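Adenylate isopentenyltransferase (Humulus lupulus, PDB 3A8T) catalyses the transfer of an isopentenyl group from dimethylallyl diphosphate to AMP, ADP or ATP, a step in the biosynthesis of cytokinins. Local coordinates at residues A[138-141]-A[142-145]; A[188-191]-A[192-196]; A[276-279]-A[280-283]. All blocks are in the same frame, centred on the assembly; numbering follows the deposited sequence.

Contact 1 of 3, residues A[138-141]-A[142-145]. With ATP (adenosine-5'-triphosphate), chain B.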
ATOM      1  N   GLY A 138      -3.578   3.240   1.417  1.00 25.10           N
ATOM      2  CA  GLY A 138      -3.129   4.030   2.521  1.00 27.94           C
ATOM      3  C   GLY A 138      -2.565   5.404   2.301  1.00 27.65           C
ATOM      4  O   GLY A 138      -1.917   5.903   3.232  1.00 29.08           O
ATOM      5  N   SER A 139      -2.771   6.014   1.132  1.00 26.50           N
ATOM      6  CA  SER A 139      -2.249   7.375   0.946  1.00 26.00           C
ATOM      7  C   SER A 139      -3.362   8.294   1.346  1.00 26.26           C
ATOM      8  O   SER A 139      -4.280   8.566   0.575  1.00 24.92           O
ATOM      9  CB  SER A 139      -1.850   7.650  -0.482  1.00 25.12           C
ATOM     10  OG  SER A 139      -0.904   6.680  -0.861  1.00 28.23           O
ATOM     11  N   ASN A 140      -3.275   8.738   2.587  1.00 27.94           N
ATOM     12  CA  ASN A 140      -4.282   9.614   3.146  1.00 29.74           C
ATOM     13  C   ASN A 140      -4.416  10.880   2.319  1.00 29.41           C
ATOM     14  O   ASN A 140      -5.481  11.444   2.252  1.00 30.08           O
ATOM     15  CB  ASN A 140      -3.994   9.815   4.642  1.00 30.23           C
ATOM     16  CG  ASN A 140      -4.147   8.465   5.451  1.00 34.43           C
ATOM     17  OD1 ASN A 140      -5.236   7.853   5.481  1.00 34.67           O
ATOM     18  ND2 ASN A 140      -3.048   8.001   6.089  1.00 35.96           N
ATOM     19  N   SER A 141      -3.368  11.272   1.605  1.00 29.43           N
ATOM     20  CA  SER A 141      -3.469  12.431   0.738  1.00 28.08           C
ATOM     21  C   SER A 141      -4.376  12.118  -0.480  1.00 29.37           C
ATOM     22  O   SER A 141      -5.064  13.017  -1.001  1.00 31.36           O
ATOM     23  CB  SER A 141      -2.091  12.873   0.244  1.00 28.87           C
ATOM     24  OG  SER A 141      -1.602  12.074  -0.843  1.00 28.52           O
ATOM     25  N   PHE A 142      -4.376  10.872  -0.952  1.00 27.50           N
ATOM     26  CA  PHE A 142      -5.227  10.497  -2.077  1.00 25.73           C
ATOM     27  C   PHE A 142      -6.634  10.256  -1.589  1.00 25.30           C
ATOM     28  O   PHE A 142      -7.589  10.646  -2.243  1.00 26.82           O
ATOM     29  CB  PHE A 142      -4.703   9.241  -2.806  1.00 25.10           C
ATOM     30  CG  PHE A 142      -3.697   9.537  -3.920  1.00 22.93           C
ATOM     31  CD1 PHE A 142      -3.051  10.773  -4.002  1.00 22.18           C
ATOM     32  CD2 PHE A 142      -3.409   8.581  -4.898  1.00 22.05           C
ATOM     33  CE1 PHE A 142      -2.147  11.049  -5.044  1.00 19.87           C
ATOM     34  CE2 PHE A 142      -2.502   8.868  -5.923  1.00 20.60           C
ATOM     35  CZ  PHE A 142      -1.885  10.098  -5.989  1.00 18.79           C
ATOM     36  N   ILE A 143      -6.772   9.613  -0.443  1.00 24.36           N
ATOM     37  CA  ILE A 143      -8.092   9.368   0.090  1.00 24.63           C
ATOM     38  C   ILE A 143      -8.812  10.705   0.339  1.00 26.44           C
ATOM     39  O   ILE A 143      -9.973  10.877  -0.028  1.00 27.71           O
ATOM     40  CB  ILE A 143      -8.024   8.599   1.395  1.00 23.59           C
ATOM     41  CG1 ILE A 143      -7.498   7.172   1.158  1.00 23.04           C
ATOM     42  CG2 ILE A 143      -9.393   8.537   2.014  1.00 21.33           C
ATOM     43  CD1 ILE A 143      -6.908   6.479   2.431  1.00 19.72           C
ATOM     44  N   HIS A 144      -8.132  11.648   0.969  1.00 27.66           N
ATOM     45  CA  HIS A 144      -8.719  12.970   1.249  1.00 28.80           C
ATOM     46  C   HIS A 144      -9.042  13.782  -0.010  1.00 27.76           C
ATOM     47  O   HIS A 144     -10.138  14.309  -0.151  1.00 28.44           O
ATOM     48  CB  HIS A 144      -7.796  13.759   2.211  1.00 30.78           C
ATOM     49  CG  HIS A 144      -7.894  15.243   2.077  1.00 34.46           C
ATOM     50  ND1 HIS A 144      -7.201  15.952   1.109  1.00 36.99           N
ATOM     51  CD2 HIS A 144      -8.620  16.157   2.758  1.00 32.95           C
ATOM     52  CE1 HIS A 144      -7.499  17.234   1.195  1.00 33.74           C
ATOM     53  NE2 HIS A 144      -8.359  17.385   2.187  1.00 35.54           N
ATOM     54  N   ALA A 145      -8.097  13.880  -0.930  1.00 28.52           N
ATOM     55  CA  ALA A 145      -8.339  14.614  -2.156  1.00 27.88           C
ATOM     56  C   ALA A 145      -9.616  14.109  -2.828  1.00 28.86           C
ATOM     57  O   ALA A 145     -10.453  14.905  -3.256  1.00 29.32           O
ATOM     58  CB  ALA A 145      -7.170  14.453  -3.113  1.00 26.98           C
TER
HETATM   59  PG  ATP B 800       2.926  11.997   2.041  1.00 48.05           P
HETATM   60  O1G ATP B 800       2.045  12.977   1.330  1.00 48.83           O
HETATM   61  O2G ATP B 800       4.277  11.816   1.147  1.00 47.02           O
HETATM   62  O3G ATP B 800       3.346  12.563   3.493  1.00 48.63           O
HETATM   63  PB  ATP B 800       0.782  10.329   1.578  1.00 31.98           P
HETATM   64  O1B ATP B 800      -0.323  10.625   2.438  1.00 34.73           O
HETATM   65  O2B ATP B 800       0.699  11.264   0.340  1.00 34.85           O
HETATM   66  O3B ATP B 800       2.178  10.535   2.326  1.00 41.04           O
HETATM   67  PA  ATP B 800       1.529   7.613   1.714  1.00 28.06           P
HETATM   68  O1A ATP B 800       1.672   7.678   3.160  1.00 25.62           O
HETATM   69  O2A ATP B 800       0.781   6.209   1.386  1.00 29.31           O
HETATM   70  O3A ATP B 800       0.601   8.803   1.048  1.00 32.49           O
HETATM   71  O5' ATP B 800       2.957   7.480   0.949  1.00 28.79           O
HETATM   72  C5' ATP B 800       3.957   8.309   1.475  1.00 26.02           C
HETATM   73  C4' ATP B 800       5.284   7.701   1.063  1.00 25.79           C
HETATM   74  O4' ATP B 800       5.364   6.371   1.589  1.00 25.90           O
HETATM   75  C3' ATP B 800       5.470   7.525  -0.464  1.00 26.66           C
HETATM   76  O3' ATP B 800       6.005   8.708  -1.051  1.00 29.71           O
HETATM   77  C2' ATP B 800       6.418   6.316  -0.541  1.00 24.24           C
HETATM   78  O2' ATP B 800       7.736   6.732  -0.430  1.00 26.76           O
HETATM   79  C1' ATP B 800       6.037   5.453   0.639  1.00 24.27           C
HETATM   80  N9  ATP B 800       5.114   4.364   0.216  1.00 24.81           N
HETATM   81  C8  ATP B 800       3.722   4.373   0.296  1.00 26.13           C
HETATM   82  N7  ATP B 800       3.218   3.292  -0.262  1.00 28.54           N
HETATM   83  C5  ATP B 800       4.234   2.515  -0.733  1.00 27.22           C
HETATM   84  C6  ATP B 800       4.349   1.249  -1.433  1.00 27.05           C
HETATM   85  N6  ATP B 800       3.254   0.508  -1.800  1.00 25.58           N
HETATM   86  N1  ATP B 800       5.587   0.801  -1.731  1.00 25.98           N
HETATM   87  C2  ATP B 800       6.673   1.486  -1.397  1.00 25.07           C
HETATM   88  N3  ATP B 800       6.622   2.656  -0.757  1.00 23.79           N
HETATM   89  C4  ATP B 800       5.468   3.205  -0.412  1.00 24.83           C
HETATM   90  O   HOH W   1      -4.962  15.624  -0.173  1.00 43.72           O
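The phenyl ring of Phe142 is met obliquely by Ser139, three residues back, through CB, and by the adjacent Ser141 through OG, 3.7 Å from Phe142 CD1. Phe115 stacks on the same ring from helix 112-128. The imidazole of His144 has the carbonyl oxygen of Ser141 near its plane, at the edge. ND1 of His144 and O of Ser141 are too far apart to bond directly and share a water, which donates to Ser141 O at 2.7 Å and lies 2.6 Å from His144 ND1. Ser141 O thus serves two donors, the water and the amide of Ala145.

On the ligand side, the helix start grips the phosphates of ATP. Ser139 OG donates to O2A of the alpha-phosphate at 2.8 Å, while Ser141 OG donates to O2B of the beta-phosphate at 2.7 Å. With chi1 of 79°, Ser141 OG sits between its own backbone N and carbonyl carbon, a rotation that lets hydroxyl and amide serve the same phosphate: Ser141 N bonds O1B at 3.2 Å. Phosphates at a helix N-terminus probably also gain from its dipole. Ser139 occupies the N-cap position, but its hydroxyl makes no capping bond, serving ATP and Lys73 N; its carbonyl oxygen accepts the amide of Ile143 at 2.9 Å, nearly in line with the C=O bond. Asn140 and Ile143 run side by side, OD1 beside CD1.

This first turn of helix 140-147 follows strand 132-136 of the parallel sheet, with helix 112-128 packed on Phe142 and Ala145, and helix 257-289 on Asn140.

Contact 2 of 3, residues A[188-191]-A[192-196]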
ATOM      1  N   THR A 188       5.148  -3.708  12.973  1.00 25.19           N
ATOM      2  CA  THR A 188       6.576  -3.511  12.801  1.00 25.29           C
ATOM      3  C   THR A 188       7.254  -4.839  12.429  1.00 25.63           C
ATOM      4  O   THR A 188       7.927  -4.956  11.404  1.00 27.64           O
ATOM      5  CB  THR A 188       7.113  -2.952  14.141  1.00 27.00           C
ATOM      6  OG1 THR A 188       6.969  -1.533  14.134  1.00 28.03           O
ATOM      7  CG2 THR A 188       8.530  -3.325  14.378  1.00 28.99           C
ATOM      8  N   ASP A 189       7.085  -5.836  13.278  1.00 23.98           N
ATOM      9  CA  ASP A 189       7.631  -7.147  13.034  1.00 24.60           C
ATOM     10  C   ASP A 189       7.103  -7.787  11.747  1.00 22.76           C
ATOM     11  O   ASP A 189       7.846  -8.447  11.012  1.00 21.95           O
ATOM     12  CB  ASP A 189       7.325  -8.062  14.225  1.00 27.27           C
ATOM     13  CG  ASP A 189       8.153  -7.697  15.456  1.00 33.11           C
ATOM     14  OD1 ASP A 189       7.965  -8.318  16.534  1.00 35.69           O
ATOM     15  OD2 ASP A 189       9.017  -6.778  15.341  1.00 35.91           O
ATOM     16  N   TYR A 190       5.817  -7.606  11.461  1.00 22.54           N
ATOM     17  CA  TYR A 190       5.305  -8.217  10.233  1.00 21.64           C
ATOM     18  C   TYR A 190       5.921  -7.545   9.036  1.00 18.96           C
ATOM     19  O   TYR A 190       6.307  -8.205   8.115  1.00 18.97           O
ATOM     20  CB  TYR A 190       3.802  -8.156  10.155  1.00 21.96           C
ATOM     21  CG  TYR A 190       3.286  -8.636   8.861  1.00 25.31           C
ATOM     22  CD1 TYR A 190       3.200 -10.003   8.569  1.00 26.22           C
ATOM     23  CD2 TYR A 190       2.893  -7.719   7.885  1.00 25.80           C
ATOM     24  CE1 TYR A 190       2.740 -10.440   7.314  1.00 25.39           C
ATOM     25  CE2 TYR A 190       2.416  -8.146   6.659  1.00 26.72           C
ATOM     26  CZ  TYR A 190       2.348  -9.489   6.372  1.00 26.81           C
ATOM     27  OH  TYR A 190       1.928  -9.844   5.099  1.00 30.76           O
ATOM     28  N   LEU A 191       6.038  -6.232   9.104  1.00 18.85           N
ATOM     29  CA  LEU A 191       6.633  -5.410   8.057  1.00 20.14           C
ATOM     30  C   LEU A 191       8.102  -5.738   7.748  1.00 20.94           C
ATOM     31  O   LEU A 191       8.518  -5.623   6.623  1.00 23.29           O
ATOM     32  CB  LEU A 191       6.518  -3.959   8.439  1.00 20.91           C
ATOM     33  CG  LEU A 191       5.405  -3.048   7.905  1.00 23.93           C
ATOM     34  CD1 LEU A 191       4.351  -3.751   7.060  1.00 19.77           C
ATOM     35  CD2 LEU A 191       4.851  -2.309   9.080  1.00 22.81           C
ATOM     36  N   ALA A 192       8.863  -6.156   8.753  1.00 20.99           N
ATOM     37  CA  ALA A 192      10.247  -6.555   8.570  1.00 20.00           C
ATOM     38  C   ALA A 192      10.183  -7.904   7.898  1.00 19.71           C
ATOM     39  O   ALA A 192      10.948  -8.177   6.982  1.00 22.59           O
ATOM     40  CB  ALA A 192      10.987  -6.694   9.936  1.00 17.24           C
ATOM     41  N   LYS A 193       9.312  -8.779   8.370  1.00 20.01           N
ATOM     42  CA  LYS A 193       9.238 -10.064   7.726  1.00 20.22           C
ATOM     43  C   LYS A 193       8.853  -9.891   6.239  1.00 21.93           C
ATOM     44  O   LYS A 193       9.450 -10.504   5.348  1.00 23.76           O
ATOM     45  CB  LYS A 193       8.225 -10.920   8.446  1.00 24.12           C
ATOM     46  CG  LYS A 193       7.786 -12.146   7.689  1.00 29.47           C
ATOM     47  CD  LYS A 193       6.506 -12.683   8.288  1.00 35.78           C
ATOM     48  CE  LYS A 193       6.173 -14.073   7.724  1.00 40.57           C
ATOM     49  NZ  LYS A 193       6.140 -14.072   6.193  1.00 42.87           N
ATOM     50  N   ARG A 194       7.876  -9.037   5.965  1.00 20.42           N
ATOM     51  CA  ARG A 194       7.445  -8.830   4.609  1.00 19.83           C
ATOM     52  C   ARG A 194       8.624  -8.292   3.732  1.00 19.08           C
ATOM     53  O   ARG A 194       8.710  -8.585   2.552  1.00 19.39           O
ATOM     54  CB  ARG A 194       6.257  -7.879   4.622  1.00 19.65           C
ATOM     55  CG  ARG A 194       5.662  -7.686   3.292  1.00 23.57           C
ATOM     56  CD  ARG A 194       4.414  -6.838   3.306  1.00 25.73           C
ATOM     57  NE  ARG A 194       4.730  -5.415   3.421  1.00 28.95           N
ATOM     58  CZ  ARG A 194       3.892  -4.413   3.144  1.00 27.38           C
ATOM     59  NH1 ARG A 194       2.641  -4.653   2.732  1.00 27.50           N
ATOM     60  NH2 ARG A 194       4.343  -3.168   3.235  1.00 27.45           N
ATOM     61  N   VAL A 195       9.534  -7.523   4.308  1.00 18.18           N
ATOM     62  CA  VAL A 195      10.615  -7.062   3.493  1.00 19.55           C
ATOM     63  C   VAL A 195      11.395  -8.316   3.078  1.00 21.27           C
ATOM     64  O   VAL A 195      11.758  -8.464   1.907  1.00 21.85           O
ATOM     65  CB  VAL A 195      11.527  -6.033   4.233  1.00 20.92           C
ATOM     66  CG1 VAL A 195      12.869  -5.860   3.448  1.00 18.15           C
ATOM     67  CG2 VAL A 195      10.821  -4.659   4.335  1.00 16.05           C
ATOM     68  N   ASP A 196      11.619  -9.234   4.023  1.00 22.76           N
ATOM     69  CA  ASP A 196      12.324 -10.488   3.723  1.00 23.90           C
ATOM     70  C   ASP A 196      11.585 -11.289   2.622  1.00 23.94           C
ATOM     71  O   ASP A 196      12.205 -11.800   1.714  1.00 25.81           O
ATOM     72  CB  ASP A 196      12.464 -11.328   5.003  1.00 26.90           C
ATOM     73  CG  ASP A 196      13.650 -10.881   5.903  1.00 29.96           C
ATOM     74  OD1 ASP A 196      14.136  -9.739   5.786  1.00 30.60           O
ATOM     75  OD2 ASP A 196      14.102 -11.676   6.746  1.00 30.97           O
TER
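Arg194 reaches back along helix 184-201 over Tyr190 and Leu191, one turn earlier. Its CB lies 3.5 Å from the carbonyl oxygen of Tyr190, the acceptor of the Arg194 amide. CG stands anti to the backbone N (chi1 -175°), which carries the chain back toward these two side chains. CD then passes the tyrosine ring at an oblique angle, 4.1 Å from Tyr190 CE2, and the planes of ring and guanidinium are 51° apart. A bend at chi3 (78°) turns the headgroup across Leu191, whose methyl CD1 covers one guanidinium face, displaced toward the rim. NE, CZ and NH2 of Arg194 all lie about 4 Å from this methyl, NH2 nearest at 3.9 Å from Leu191 CD1. NE is buried here without a polar partner in the model, whereas NH2 is hydrogen-bonded to OG1 of Thr49. The headgroup therefore reaches the ATP-binding loop; a bound phosphate ion, probably from the crystallisation liquor, lies about 4 Å from the side chain between nearest atoms.

Lys193 comes to the same side of the Tyr190 ring plane, its CD meeting the ring obliquely near CD1, and its amine forms a salt bridge with Asp197. Beneath the side chains runs regular alpha-helical bonding: Arg194 N to Tyr190 O is 2.8 Å, with the donor in the carbonyl plane.

The helix follows strand 174-181 and lies between two others. Leu191 and Val195 pack on helix 257-289, while Asp189, Tyr190 and Lys193 touch Met309 of helix 302-309, where Phe305 meets the Tyr190 ring edge-to-face.

Contact 3 of 3, residues A[276-279]-A[280-283]. With ATP (adenosine-5'-triphosphate), chain B.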
ATOM      1  N   CYS A 276       8.787   0.923   8.698  1.00 23.56           N
ATOM      2  CA  CYS A 276       8.353   0.996  10.042  1.00 23.05           C
ATOM      3  C   CYS A 276       8.015   2.443  10.370  1.00 23.89           C
ATOM      4  O   CYS A 276       6.992   2.698  10.998  1.00 25.06           O
ATOM      5  CB  CYS A 276       9.440   0.374  10.941  1.00 21.92           C
ATOM      6  SG  CYS A 276       9.510  -1.503  10.753  1.00 31.81           S
ATOM      7  N   HIS A 277       8.840   3.389   9.939  1.00 23.80           N
ATOM      8  CA  HIS A 277       8.542   4.790  10.197  1.00 24.99           C
ATOM      9  C   HIS A 277       7.314   5.255   9.428  1.00 24.46           C
ATOM     10  O   HIS A 277       6.532   6.048   9.928  1.00 24.21           O
ATOM     11  CB  HIS A 277       9.729   5.676   9.803  1.00 27.39           C
ATOM     12  CG  HIS A 277      10.776   5.776  10.868  1.00 30.60           C
ATOM     13  ND1 HIS A 277      12.128   5.789  10.594  1.00 31.66           N
ATOM     14  CD2 HIS A 277      10.663   5.850  12.214  1.00 31.56           C
ATOM     15  CE1 HIS A 277      12.800   5.861  11.726  1.00 32.29           C
ATOM     16  NE2 HIS A 277      11.934   5.897  12.723  1.00 33.66           N
ATOM     17  N   LEU A 278       7.187   4.791   8.182  1.00 24.61           N
ATOM     18  CA  LEU A 278       6.033   5.161   7.350  1.00 23.50           C
ATOM     19  C   LEU A 278       4.763   4.665   8.058  1.00 23.53           C
ATOM     20  O   LEU A 278       3.743   5.347   8.081  1.00 22.65           O
ATOM     21  CB  LEU A 278       6.144   4.523   5.953  1.00 23.32           C
ATOM     22  CG  LEU A 278       4.870   4.666   5.118  1.00 25.12           C
ATOM     23  CD1 LEU A 278       4.576   6.155   4.858  1.00 23.07           C
ATOM     24  CD2 LEU A 278       4.983   3.890   3.812  1.00 22.06           C
ATOM     25  N   ALA A 279       4.851   3.479   8.657  1.00 23.02           N
ATOM     26  CA  ALA A 279       3.702   2.913   9.357  1.00 25.86           C
ATOM     27  C   ALA A 279       3.241   3.835  10.501  1.00 25.79           C
ATOM     28  O   ALA A 279       2.035   4.077  10.708  1.00 23.97           O
ATOM     29  CB  ALA A 279       4.033   1.468   9.897  1.00 24.86           C
ATOM     30  N   LYS A 280       4.218   4.385  11.194  1.00 26.67           N
ATOM     31  CA  LYS A 280       3.929   5.256  12.299  1.00 28.75           C
ATOM     32  C   LYS A 280       3.284   6.539  11.849  1.00 28.27           C
ATOM     33  O   LYS A 280       2.344   7.033  12.495  1.00 29.76           O
ATOM     34  CB  LYS A 280       5.191   5.576  13.094  1.00 29.65           C
ATOM     35  CG  LYS A 280       5.948   4.407  13.682  1.00 32.12           C
ATOM     36  CD  LYS A 280       6.885   4.963  14.773  1.00 34.74           C
ATOM     37  CE  LYS A 280       7.886   3.955  15.327  1.00 35.42           C
ATOM     38  NZ  LYS A 280       7.249   2.744  15.879  1.00 33.69           N
ATOM     39  N   ARG A 281       3.777   7.101  10.755  1.00 27.97           N
ATOM     40  CA  ARG A 281       3.190   8.358  10.276  1.00 28.89           C
ATOM     41  C   ARG A 281       1.774   8.178   9.732  1.00 28.21           C
ATOM     42  O   ARG A 281       0.966   9.094   9.793  1.00 28.75           O
ATOM     43  CB  ARG A 281       4.065   8.996   9.199  1.00 30.99           C
ATOM     44  CG  ARG A 281       5.373   9.500   9.736  1.00 36.27           C
ATOM     45  CD  ARG A 281       6.185  10.277   8.695  1.00 41.31           C
ATOM     46  NE  ARG A 281       6.622   9.478   7.539  1.00 43.10           N
ATOM     47  CZ  ARG A 281       7.799   8.842   7.430  1.00 44.33           C
ATOM     48  NH1 ARG A 281       8.713   8.873   8.413  1.00 42.86           N
ATOM     49  NH2 ARG A 281       8.082   8.209   6.295  1.00 43.46           N
ATOM     50  N   GLN A 282       1.487   6.997   9.187  1.00 27.71           N
ATOM     51  CA  GLN A 282       0.178   6.689   8.651  1.00 25.92           C
ATOM     52  C   GLN A 282      -0.859   6.564   9.740  1.00 27.35           C
ATOM     53  O   GLN A 282      -1.948   7.105   9.618  1.00 27.80           O
ATOM     54  CB  GLN A 282       0.247   5.403   7.861  1.00 26.28           C
ATOM     55  CG  GLN A 282       0.950   5.598   6.527  1.00 26.37           C
ATOM     56  CD  GLN A 282       1.031   4.330   5.724  1.00 25.30           C
ATOM     57  OE1 GLN A 282       1.375   3.284   6.261  1.00 23.98           O
ATOM     58  NE2 GLN A 282       0.737   4.416   4.419  1.00 25.38           N
ATOM     59  N   ILE A 283      -0.499   5.853  10.807  1.00 28.59           N
ATOM     60  CA  ILE A 283      -1.366   5.639  11.953  1.00 30.28           C
ATOM     61  C   ILE A 283      -1.727   6.978  12.601  1.00 32.27           C
ATOM     62  O   ILE A 283      -2.906   7.257  12.818  1.00 32.17           O
ATOM     63  CB  ILE A 283      -0.650   4.750  12.977  1.00 31.95           C
ATOM     64  CG1 ILE A 283      -0.486   3.341  12.405  1.00 31.89           C
ATOM     65  CG2 ILE A 283      -1.364   4.762  14.286  1.00 30.63           C
ATOM     66  CD1 ILE A 283       0.553   2.501  13.164  1.00 33.98           C
TER
HETATM   67  PG  ATP B 800       2.926  11.997   2.041  1.00 48.05           P
HETATM   68  O1G ATP B 800       2.045  12.977   1.330  1.00 48.83           O
HETATM   69  O2G ATP B 800       4.277  11.816   1.147  1.00 47.02           O
HETATM   70  O3G ATP B 800       3.346  12.563   3.493  1.00 48.63           O
HETATM   71  PB  ATP B 800       0.782  10.329   1.578  1.00 31.98           P
HETATM   72  O1B ATP B 800      -0.323  10.625   2.438  1.00 34.73           O
HETATM   73  O2B ATP B 800       0.699  11.264   0.340  1.00 34.85           O
HETATM   74  O3B ATP B 800       2.178  10.535   2.326  1.00 41.04           O
HETATM   75  PA  ATP B 800       1.529   7.613   1.714  1.00 28.06           P
HETATM   76  O1A ATP B 800       1.672   7.678   3.160  1.00 25.62           O
HETATM   77  O2A ATP B 800       0.781   6.209   1.386  1.00 29.31           O
HETATM   78  O3A ATP B 800       0.601   8.803   1.048  1.00 32.49           O
HETATM   79  O5' ATP B 800       2.957   7.480   0.949  1.00 28.79           O
HETATM   80  C5' ATP B 800       3.957   8.309   1.475  1.00 26.02           C
HETATM   81  C4' ATP B 800       5.284   7.701   1.063  1.00 25.79           C
HETATM   82  O4' ATP B 800       5.364   6.371   1.589  1.00 25.90           O
HETATM   83  C3' ATP B 800       5.470   7.525  -0.464  1.00 26.66           C
HETATM   84  O3' ATP B 800       6.005   8.708  -1.051  1.00 29.71           O
HETATM   85  C2' ATP B 800       6.418   6.316  -0.541  1.00 24.24           C
HETATM   86  O2' ATP B 800       7.736   6.732  -0.430  1.00 26.76           O
HETATM   87  C1' ATP B 800       6.037   5.453   0.639  1.00 24.27           C
HETATM   88  N9  ATP B 800       5.114   4.364   0.216  1.00 24.81           N
HETATM   89  C8  ATP B 800       3.722   4.373   0.296  1.00 26.13           C
HETATM   90  N7  ATP B 800       3.218   3.292  -0.262  1.00 28.54           N
HETATM   91  C5  ATP B 800       4.234   2.515  -0.733  1.00 27.22           C
HETATM   92  C6  ATP B 800       4.349   1.249  -1.433  1.00 27.05           C
HETATM   93  N6  ATP B 800       3.254   0.508  -1.800  1.00 25.58           N
HETATM   94  N1  ATP B 800       5.587   0.801  -1.731  1.00 25.98           N
HETATM   95  C2  ATP B 800       6.673   1.486  -1.397  1.00 25.07           C
HETATM   96  N3  ATP B 800       6.622   2.656  -0.757  1.00 23.79           N
HETATM   97  C4  ATP B 800       5.468   3.205  -0.412  1.00 24.83           C
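Cys276 begins the turn by accepting the amide of Lys280 on its carbonyl oxygen, and Lys280 CG lies 3.3 Å from that same Cys276 O. His277 comes next: its CB is 3.6 Å from NH1 of Arg281, and its carbonyl oxygen sits over one face of the Arg281 guanidinium together with CA of Leu278. The bend at chi3 (-64°) folds this headgroup back along the helix.

Leu278 has two tasks. Its methyls press against the ribose, with CD2 3.4 Å from O4' of ATP, while CG rests against the amide of Gln282, 3.9 Å from CD, the two side chains crossing at a slant. Gln282 carries NE2 to 3.5 Å from O2A of ATP; OE1 accepts a hydrogen bond from the backbone N of Thr49 and NE2 bonds weakly to Gly138 O. With an alanine in place of this glutamine, Thr49 N would probably lose this acceptor and a gap would open beside Leu278 and the alpha-phosphate. Ala279 closes the segment, its carbonyl oxygen bonding the amide of Ile283 at 3.1 Å.

One face of helix 257-289 thus lines the ATP pocket and braces Thr49 of the P-loop (Walker A), consistent with the P-loop NTPase clan.

How the contacts relate
Contact 1 is the most buried of the three; contacts 2 and 3 are partly buried, and only in contact 3 are some of the touching residues exposed. All three are local, each on a different helix, contact 1 at a helix start and the others inside longer helices. Contacts 1 and 3 share ATP and touch through Gly138 and Gln282, but their chemistry differs: 138-145 binds phosphate oxygens with hydroxyls and an amide, whereas 276-283 offers the ribose an aliphatic surface. Contact 2 does not touch contact 1, their nearest atoms being about 10 Å apart. It joins contact 3 by apolar packing of Leu191 on Ala279. Thr49 connects the two as well, since both Arg194 and Gln282 bond to it.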